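Local coordinates for protein exosome complex component Rrp41 (PDB 3M7N) that degrades RNA from the 3' end as the catalytic exoribonuclease subunit of the archaeal exosome and can also add heteromeric RNA tails, at residues 42-56 and 136-150. The protein carries 1 engineered substitution. Sequence-based numbering, arbitrary orientation.
Sequences SCYLEMGKNKVIAAV and SRTACLNAASVALVD. With nucleotides of chain L.
A beta hairpin of the RNase PH fold, strands 42-47 and 50-56 joined by a type II' turn, packs lengthwise along helix 136-150, whose first turn reaches the bound RNA. Ala139, Ala143 and Ala147 face the hairpin, and such short side chains let the axes of strand 42-47 and the helix approach to 6.2 Å. The methyl of Ala143 rests against Leu45 CB and Val52 CG2, one from each strand; Ala147 CB meets Ser42 CA and Val56 CG2. The thiol of Cys43, with SG anti to the backbone N (chi1 170°), lies against Val146 CG1 at 3.5 Å. Near the turn the extended chain of Met47 sets SD 3.7 Å from Ala139 CA and crosses Thr138 at about a right angle. At the far end Ser42 N gives Asp150 OD1 a straight hydrogen bond of 3.0 Å (165°), taken on the anti lone pair. Through ND2 Asn50 bonds Ala134 O and, at 3.1 Å, Met47 O, while its OD1 accepts from Asp133 N and sits 3.2 Å from Ser136 CB. An alanine in place of Asn50 is likely to leave Asp133 N and Ala134 O without their partner. At the helix start, the edge of the Arg137 guanidinium meets OP2 of C6 of chain L, NH2 at 3.1 Å. Strand 29-33 flanks the hairpin beside Cys43 and Leu45, strand 122-129 packs on Cys140 and Leu148, and helix 96-110 touches Leu141.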
ATOM      1  N   SER E  42     -26.763   4.180 -13.436  1.00 31.18           N
ATOM      2  CA  SER E  42     -27.056   4.516 -12.054  1.00 31.12           C
ATOM      3  C   SER E  42     -28.490   4.228 -11.670  1.00 33.12           C
ATOM      4  O   SER E  42     -29.360   4.046 -12.524  1.00 33.42           O
ATOM      5  CB  SER E  42     -26.765   5.990 -11.810  1.00 34.94           C
ATOM      6  OG  SER E  42     -27.414   6.789 -12.783  1.00 33.26           O
ATOM      7  N   CYS E  43     -28.735   4.228 -10.369  1.00 32.57           N
ATOM      8  CA  CYS E  43     -30.066   4.010  -9.860  1.00 29.98           C
ATOM      9  C   CYS E  43     -30.176   4.583  -8.470  1.00 28.41           C
ATOM     10  O   CYS E  43     -29.324   4.313  -7.629  1.00 28.58           O
ATOM     11  CB  CYS E  43     -30.385   2.510  -9.839  1.00 33.44           C
ATOM     12  SG  CYS E  43     -31.926   2.057  -8.959  1.00 33.82           S
ATOM     13  N   TYR E  44     -31.208   5.397  -8.243  1.00 27.02           N
ATOM     14  CA  TYR E  44     -31.605   5.764  -6.885  1.00 30.75           C
ATOM     15  C   TYR E  44     -32.800   4.894  -6.444  1.00 31.07           C
ATOM     16  O   TYR E  44     -33.730   4.660  -7.208  1.00 34.48           O
ATOM     17  CB  TYR E  44     -31.924   7.259  -6.754  1.00 29.86           C
ATOM     18  CG  TYR E  44     -32.426   7.637  -5.373  1.00 30.47           C
ATOM     19  CD1 TYR E  44     -31.552   7.773  -4.301  1.00 32.14           C
ATOM     20  CD2 TYR E  44     -33.769   7.847  -5.140  1.00 26.48           C
ATOM     21  CE1 TYR E  44     -32.022   8.113  -3.021  1.00 32.81           C
ATOM     22  CE2 TYR E  44     -34.242   8.183  -3.874  1.00 31.15           C
ATOM     23  CZ  TYR E  44     -33.367   8.308  -2.820  1.00 31.52           C
ATOM     24  OH  TYR E  44     -33.835   8.648  -1.570  1.00 32.25           O
ATOM     25  N   LEU E  45     -32.757   4.401  -5.215  1.00 25.30           N
ATOM     26  CA  LEU E  45     -33.669   3.361  -4.785  1.00 26.34           C
ATOM     27  C   LEU E  45     -33.995   3.617  -3.344  1.00 30.63           C
ATOM     28  O   LEU E  45     -33.108   3.891  -2.535  1.00 32.49           O
ATOM     29  CB  LEU E  45     -32.999   2.006  -4.923  1.00 26.78           C
ATOM     30  CG  LEU E  45     -33.558   0.596  -4.664  1.00 26.49           C
ATOM     31  CD1 LEU E  45     -34.253   0.425  -3.313  1.00 24.10           C
ATOM     32  CD2 LEU E  45     -34.362   0.043  -5.827  1.00 26.32           C
ATOM     33  N   GLU E  46     -35.283   3.567  -3.041  1.00 32.38           N
ATOM     34  CA  GLU E  46     -35.747   3.564  -1.672  1.00 34.46           C
ATOM     35  C   GLU E  46     -36.417   2.219  -1.387  1.00 34.81           C
ATOM     36  O   GLU E  46     -36.977   1.568  -2.280  1.00 31.84           O
ATOM     37  CB  GLU E  46     -36.700   4.735  -1.429  1.00 30.72           C
ATOM     38  CG  GLU E  46     -36.009   6.094  -1.377  1.00 34.68           C
ATOM     39  CD  GLU E  46     -36.990   7.261  -1.263  1.00 42.45           C
ATOM     40  OE1 GLU E  46     -36.567   8.425  -1.447  1.00 34.79           O
ATOM     41  OE2 GLU E  46     -38.192   7.014  -1.000  1.00 44.39           O
ATOM     42  N   MET E  47     -36.338   1.801  -0.139  1.00 32.11           N
ATOM     43  CA  MET E  47     -36.892   0.530   0.268  1.00 34.24           C
ATOM     44  C   MET E  47     -37.123   0.668   1.747  1.00 36.18           C
ATOM     45  O   MET E  47     -36.196   0.508   2.546  1.00 37.71           O
ATOM     46  CB  MET E  47     -35.890  -0.573  -0.018  1.00 35.11           C
ATOM     47  CG  MET E  47     -36.331  -1.959   0.322  1.00 34.86           C
ATOM     48  SD  MET E  47     -35.220  -3.160  -0.419  1.00 37.36           S
ATOM     49  CE  MET E  47     -36.215  -4.660  -0.359  1.00 33.64           C
ATOM     50  N   GLY E  48     -38.355   0.995   2.117  1.00 32.27           N
ATOM     51  CA  GLY E  48     -38.626   1.402   3.481  1.00 34.97           C
ATOM     52  C   GLY E  48     -37.835   2.674   3.760  1.00 37.49           C
ATOM     53  O   GLY E  48     -37.819   3.600   2.949  1.00 31.09           O
ATOM     54  N   LYS E  49     -37.159   2.714   4.899  1.00 36.65           N
ATOM     55  CA  LYS E  49     -36.372   3.880   5.248  1.00 38.44           C
ATOM     56  C   LYS E  49     -34.989   3.858   4.631  1.00 37.75           C
ATOM     57  O   LYS E  49     -34.234   4.818   4.783  1.00 40.91           O
ATOM     58  CB  LYS E  49     -36.258   4.024   6.760  1.00 42.47           C
ATOM     59  CG  LYS E  49     -37.555   4.388   7.430  1.00 42.72           C
ATOM     60  CD  LYS E  49     -37.355   4.582   8.925  1.00 53.16           C
ATOM     61  CE  LYS E  49     -38.701   4.638   9.641  1.00 60.26           C
ATOM     62  NZ  LYS E  49     -39.730   5.324   8.794  1.00 67.43           N
ATOM     63  N   ASN E  50     -34.648   2.773   3.941  1.00 36.04           N
ATOM     64  CA  ASN E  50     -33.359   2.705   3.260  1.00 32.03           C
ATOM     65  C   ASN E  50     -33.353   3.692   2.132  1.00 34.98           C
ATOM     66  O   ASN E  50     -34.328   3.787   1.392  1.00 33.44           O
ATOM     67  CB  ASN E  50     -33.090   1.315   2.675  1.00 28.50           C
ATOM     68  CG  ASN E  50     -32.752   0.289   3.738  1.00 38.73           C
ATOM     69  OD1 ASN E  50     -31.713   0.387   4.401  1.00 38.49           O
ATOM     70  ND2 ASN E  50     -33.635  -0.703   3.913  1.00 31.40           N
ATOM     71  N   LYS E  51     -32.259   4.433   1.994  1.00 37.74           N
ATOM     72  CA  LYS E  51     -32.079   5.267   0.804  1.00 36.35           C
ATOM     73  C   LYS E  51     -30.695   5.038   0.259  1.00 32.16           C
ATOM     74  O   LYS E  51     -29.711   5.375   0.903  1.00 32.47           O
ATOM     75  CB  LYS E  51     -32.267   6.745   1.125  1.00 33.36           C
ATOM     76  CG  LYS E  51     -33.614   7.075   1.708  1.00 39.18           C
ATOM     77  CD  LYS E  51     -33.902   8.567   1.602  1.00 40.01           C
ATOM     78  CE  LYS E  51     -35.159   8.920   2.383  1.00 37.50           C
ATOM     79  NZ  LYS E  51     -35.402  10.369   2.289  1.00 46.96           N
ATOM     80  N   VAL E  52     -30.619   4.466  -0.932  1.00 29.19           N
ATOM     81  CA  VAL E  52     -29.336   4.067  -1.468  1.00 26.96           C
ATOM     82  C   VAL E  52     -29.175   4.579  -2.873  1.00 29.49           C
ATOM     83  O   VAL E  52     -30.157   4.865  -3.561  1.00 28.69           O
ATOM     84  CB  VAL E  52     -29.191   2.526  -1.500  1.00 29.79           C
ATOM     85  CG1 VAL E  52     -29.559   1.933  -0.157  1.00 26.55           C
ATOM     86  CG2 VAL E  52     -30.052   1.931  -2.590  1.00 26.23           C
ATOM     87  N   ILE E  53     -27.923   4.696  -3.294  1.00 30.26           N
ATOM     88  CA  ILE E  53     -27.619   5.059  -4.668  1.00 31.08           C
ATOM     89  C   ILE E  53     -26.513   4.167  -5.263  1.00 28.20           C
ATOM     90  O   ILE E  53     -25.550   3.808  -4.590  1.00 34.64           O
ATOM     91  CB  ILE E  53     -27.328   6.589  -4.802  1.00 29.40           C
ATOM     92  CG1 ILE E  53     -27.149   6.959  -6.274  1.00 33.82           C
ATOM     93  CG2 ILE E  53     -26.137   7.009  -3.948  1.00 31.01           C
ATOM     94  CD1 ILE E  53     -27.469   8.416  -6.558  1.00 40.78           C
ATOM     95  N   ALA E  54     -26.669   3.779  -6.516  1.00 30.26           N
ATOM     96  CA  ALA E  54     -25.742   2.845  -7.131  1.00 26.08           C
ATOM     97  C   ALA E  54     -25.203   3.451  -8.396  1.00 31.87           C
ATOM     98  O   ALA E  54     -25.899   4.201  -9.080  1.00 31.00           O
ATOM     99  CB  ALA E  54     -26.434   1.510  -7.459  1.00 27.33           C
ATOM    100  N   ALA E  55     -23.972   3.077  -8.727  1.00 32.09           N
ATOM    101  CA  ALA E  55     -23.289   3.630  -9.878  1.00 33.60           C
ATOM    102  C   ALA E  55     -22.396   2.572 -10.496  1.00 32.25           C
ATOM    103  O   ALA E  55     -21.726   1.803  -9.793  1.00 34.00           O
ATOM    104  CB  ALA E  55     -22.464   4.862  -9.464  1.00 31.16           C
ATOM    105  N   VAL E  56     -22.384   2.549 -11.818  1.00 31.61           N
ATOM    106  CA  VAL E  56     -21.604   1.593 -12.569  1.00 32.09           C
ATOM    107  C   VAL E  56     -20.664   2.277 -13.564  1.00 34.94           C
ATOM    108  O   VAL E  56     -21.057   3.189 -14.300  1.00 34.99           O
ATOM    109  CB  VAL E  56     -22.529   0.630 -13.328  1.00 33.24           C
ATOM    110  CG1 VAL E  56     -21.735  -0.218 -14.336  1.00 29.96           C
ATOM    111  CG2 VAL E  56     -23.290  -0.245 -12.339  1.00 34.88           C
ATOM    112  N   SER E 136     -30.549  -3.008   4.138  1.00 29.74           N
ATOM    113  CA  SER E 136     -29.793  -2.127   3.227  1.00 31.35           C
ATOM    114  C   SER E 136     -28.972  -2.887   2.186  1.00 28.57           C
ATOM    115  O   SER E 136     -28.810  -2.423   1.055  1.00 31.90           O
ATOM    116  CB  SER E 136     -28.899  -1.124   3.972  1.00 37.54           C
ATOM    117  OG  SER E 136     -27.875  -1.755   4.718  1.00 35.34           O
ATOM    118  N   ARG E 137     -28.482  -4.068   2.539  1.00 26.82           N
ATOM    119  CA  ARG E 137     -27.743  -4.850   1.549  1.00 31.84           C
ATOM    120  C   ARG E 137     -28.649  -5.325   0.400  1.00 29.75           C
ATOM    121  O   ARG E 137     -28.218  -5.395  -0.750  1.00 27.65           O
ATOM    122  CB  ARG E 137     -26.969  -6.005   2.195  1.00 32.39           C
ATOM    123  CG  ARG E 137     -27.668  -7.346   2.160  1.00 34.05           C
ATOM    124  CD  ARG E 137     -26.916  -8.353   3.010  1.00 28.50           C
ATOM    125  NE  ARG E 137     -26.657  -7.809   4.341  1.00 32.49           N
ATOM    126  CZ  ARG E 137     -25.880  -8.396   5.246  1.00 35.37           C
ATOM    127  NH1 ARG E 137     -25.294  -9.553   4.967  1.00 37.64           N
ATOM    128  NH2 ARG E 137     -25.694  -7.835   6.428  1.00 37.95           N
ATOM    129  N   THR E 138     -29.912  -5.629   0.709  1.00 33.75           N
ATOM    130  CA  THR E 138     -30.871  -6.042  -0.327  1.00 29.93           C
ATOM    131  C   THR E 138     -31.257  -4.835  -1.203  1.00 25.35           C
ATOM    132  O   THR E 138     -31.263  -4.926  -2.430  1.00 26.66           O
ATOM    133  CB  THR E 138     -32.125  -6.768   0.266  1.00 28.76           C
ATOM    134  OG1 THR E 138     -32.974  -5.841   0.959  1.00 27.61           O
ATOM    135  CG2 THR E 138     -31.708  -7.869   1.227  1.00 26.17           C
ATOM    136  N   ALA E 139     -31.527  -3.702  -0.562  1.00 22.05           N
ATOM    137  CA  ALA E 139     -31.710  -2.445  -1.279  1.00 27.35           C
ATOM    138  C   ALA E 139     -30.574  -2.163  -2.273  1.00 28.78           C
ATOM    139  O   ALA E 139     -30.829  -1.893  -3.465  1.00 30.68           O
ATOM    140  CB  ALA E 139     -31.875  -1.306  -0.317  1.00 24.42           C
ATOM    141  N   CYS E 140     -29.325  -2.263  -1.816  1.00 31.12           N
ATOM    142  CA  CYS E 140     -28.183  -2.001  -2.715  1.00 30.27           C
ATOM    143  C   CYS E 140     -28.134  -2.979  -3.861  1.00 25.08           C
ATOM    144  O   CYS E 140     -27.878  -2.601  -5.004  1.00 27.55           O
ATOM    145  CB  CYS E 140     -26.849  -1.992  -1.950  1.00 26.11           C
ATOM    146  SG  CYS E 140     -26.814  -0.674  -0.707  1.00 29.71           S
ATOM    147  N   LEU E 141     -28.370  -4.249  -3.573  1.00 25.59           N
ATOM    148  CA  LEU E 141     -28.354  -5.227  -4.648  1.00 24.92           C
ATOM    149  C   LEU E 141     -29.423  -4.901  -5.700  1.00 30.51           C
ATOM    150  O   LEU E 141     -29.169  -5.020  -6.907  1.00 28.48           O
ATOM    151  CB  LEU E 141     -28.528  -6.645  -4.107  1.00 29.66           C
ATOM    152  CG  LEU E 141     -27.315  -7.366  -3.521  1.00 32.64           C
ATOM    153  CD1 LEU E 141     -27.747  -8.673  -2.821  1.00 30.57           C
ATOM    154  CD2 LEU E 141     -26.264  -7.623  -4.606  1.00 26.14           C
ATOM    155  N   ASN E 142     -30.604  -4.460  -5.253  1.00 26.59           N
ATOM    156  CA  ASN E 142     -31.643  -4.113  -6.217  1.00 30.79           C
ATOM    157  C   ASN E 142     -31.224  -2.910  -7.023  1.00 28.28           C
ATOM    158  O   ASN E 142     -31.412  -2.878  -8.241  1.00 24.52           O
ATOM    159  CB  ASN E 142     -33.014  -3.861  -5.560  1.00 28.25           C
ATOM    160  CG  ASN E 142     -33.649  -5.128  -5.048  1.00 26.79           C
ATOM    161  OD1 ASN E 142     -33.661  -6.153  -5.743  1.00 27.93           O
ATOM    162  ND2 ASN E 142     -34.157  -5.083  -3.817  1.00 25.28           N
ATOM    163  N   ALA E 143     -30.665  -1.915  -6.340  1.00 27.44           N
ATOM    164  CA  ALA E 143     -30.254  -0.692  -7.023  1.00 26.10           C
ATOM    165  C   ALA E 143     -29.120  -1.001  -7.984  1.00 27.17           C
ATOM    166  O   ALA E 143     -29.094  -0.513  -9.119  1.00 27.84           O
ATOM    167  CB  ALA E 143     -29.853   0.369  -6.027  1.00 30.36           C
ATOM    168  N   ALA E 144     -28.201  -1.863  -7.560  1.00 26.92           N
ATOM    169  CA  ALA E 144     -27.071  -2.191  -8.426  1.00 27.49           C
ATOM    170  C   ALA E 144     -27.473  -2.890  -9.740  1.00 30.10           C
ATOM    171  O   ALA E 144     -26.905  -2.597 -10.793  1.00 31.63           O
ATOM    172  CB  ALA E 144     -26.036  -2.990  -7.675  1.00 24.97           C
ATOM    173  N   SER E 145     -28.451  -3.801  -9.682  1.00 32.53           N
ATOM    174  CA  SER E 145     -28.907  -4.513 -10.884  1.00 28.90           C
ATOM    175  C   SER E 145     -29.588  -3.552 -11.845  1.00 26.74           C
ATOM    176  O   SER E 145     -29.451  -3.671 -13.065  1.00 26.03           O
ATOM    177  CB  SER E 145     -29.851  -5.681 -10.530  1.00 28.47           C
ATOM    178  OG  SER E 145     -30.088  -6.548 -11.650  1.00 29.30           O
ATOM    179  N   VAL E 146     -30.329  -2.593 -11.289  1.00 30.17           N
ATOM    180  CA  VAL E 146     -30.929  -1.544 -12.113  1.00 31.00           C
ATOM    181  C   VAL E 146     -29.819  -0.742 -12.795  1.00 31.93           C
ATOM    182  O   VAL E 146     -29.842  -0.568 -14.021  1.00 30.56           O
ATOM    183  CB  VAL E 146     -31.883  -0.613 -11.307  1.00 30.99           C
ATOM    184  CG1 VAL E 146     -32.263   0.621 -12.129  1.00 33.89           C
ATOM    185  CG2 VAL E 146     -33.122  -1.363 -10.895  1.00 28.71           C
ATOM    186  N   ALA E 147     -28.831  -0.304 -12.007  1.00 28.17           N
ATOM    187  CA  ALA E 147     -27.695   0.458 -12.549  1.00 33.13           C
ATOM    188  C   ALA E 147     -26.941  -0.304 -13.640  1.00 32.26           C
ATOM    189  O   ALA E 147     -26.555   0.265 -14.667  1.00 30.51           O
ATOM    190  CB  ALA E 147     -26.738   0.907 -11.438  1.00 30.86           C
ATOM    191  N   LEU E 148     -26.732  -1.595 -13.412  1.00 33.26           N
ATOM    192  CA  LEU E 148     -26.073  -2.428 -14.410  1.00 31.43           C
ATOM    193  C   LEU E 148     -26.871  -2.433 -15.705  1.00 33.81           C
ATOM    194  O   LEU E 148     -26.303  -2.285 -16.794  1.00 36.81           O
ATOM    195  CB  LEU E 148     -25.846  -3.849 -13.882  1.00 30.19           C
ATOM    196  CG  LEU E 148     -24.704  -3.993 -12.853  1.00 32.22           C
ATOM    197  CD1 LEU E 148     -24.713  -5.345 -12.167  1.00 25.28           C
ATOM    198  CD2 LEU E 148     -23.337  -3.725 -13.491  1.00 28.19           C
ATOM    199  N   VAL E 149     -28.190  -2.568 -15.599  1.00 30.26           N
ATOM    200  CA  VAL E 149     -29.003  -2.612 -16.807  1.00 33.68           C
ATOM    201  C   VAL E 149     -28.994  -1.262 -17.500  1.00 27.77           C
ATOM    202  O   VAL E 149     -28.911  -1.186 -18.719  1.00 25.36           O
ATOM    203  CB  VAL E 149     -30.458  -3.073 -16.531  1.00 35.83           C
ATOM    204  CG1 VAL E 149     -31.297  -2.950 -17.791  1.00 32.40           C
ATOM    205  CG2 VAL E 149     -30.467  -4.511 -16.034  1.00 32.16           C
ATOM    206  N   ASP E 150     -29.055  -0.206 -16.696  1.00 30.05           N
ATOM    207  CA  ASP E 150     -29.012   1.163 -17.191  1.00 31.07           C
ATOM    208  C   ASP E 150     -27.712   1.416 -17.974  1.00 36.42           C
ATOM    209  O   ASP E 150     -27.709   2.127 -18.981  1.00 34.36           O
ATOM    210  CB  ASP E 150     -29.166   2.140 -16.020  1.00 32.00           C
ATOM    211  CG  ASP E 150     -29.225   3.608 -16.464  1.00 37.73           C
ATOM    212  OD1 ASP E 150     -28.644   4.471 -15.768  1.00 37.90           O
ATOM    213  OD2 ASP E 150     -29.863   3.909 -17.492  1.00 39.96           O
TER
ATOM    214  P     C L   6     -27.441  -6.240   9.313  1.00 65.27           P
ATOM    215  OP1   C L   6     -28.400  -6.923   8.411  1.00 61.23           O
ATOM    216  OP2   C L   6     -26.013  -6.636   9.276  1.00 58.88           O
ATOM    217  O5'   C L   6     -27.569  -4.649   9.109  1.00 61.06           O
ATOM    218  C5'   C L   6     -28.879  -4.076   9.120  1.00 52.79           C
ATOM    219  C4'   C L   6     -28.912  -2.664   9.676  1.00 56.40           C
ATOM    220  O4'   C L   6     -28.175  -2.557  10.921  1.00 62.65           O
ATOM    221  C3'   C L   6     -28.251  -1.586   8.833  1.00 54.14           C
ATOM    222  O3'   C L   6     -29.007  -1.339   7.650  1.00 50.04           O
ATOM    223  C2'   C L   6     -28.316  -0.445   9.841  1.00 54.80           C
ATOM    224  O2'   C L   6     -29.619   0.102   9.996  1.00 56.91           O
ATOM    225  C1'   C L   6     -27.891  -1.179  11.117  1.00 60.55           C
ATOM    226  N1    C L   6     -26.444  -0.974  11.399  1.00 59.27           N
ATOM    227  C2    C L   6     -26.058   0.207  12.035  1.00 62.05           C
ATOM    228  O2    C L   6     -26.929   1.028  12.351  1.00 63.92           O
ATOM    229  N3    C L   6     -24.745   0.416  12.292  1.00 69.11           N
ATOM    230  C4    C L   6     -23.840  -0.501  11.937  1.00 68.21           C
ATOM    231  N4    C L   6     -22.552  -0.244  12.216  1.00 66.69           N
ATOM    232  C5    C L   6     -24.222  -1.715  11.284  1.00 60.67           C
ATOM    233  C6    C L   6     -25.521  -1.909  11.034  1.00 58.02           C
TER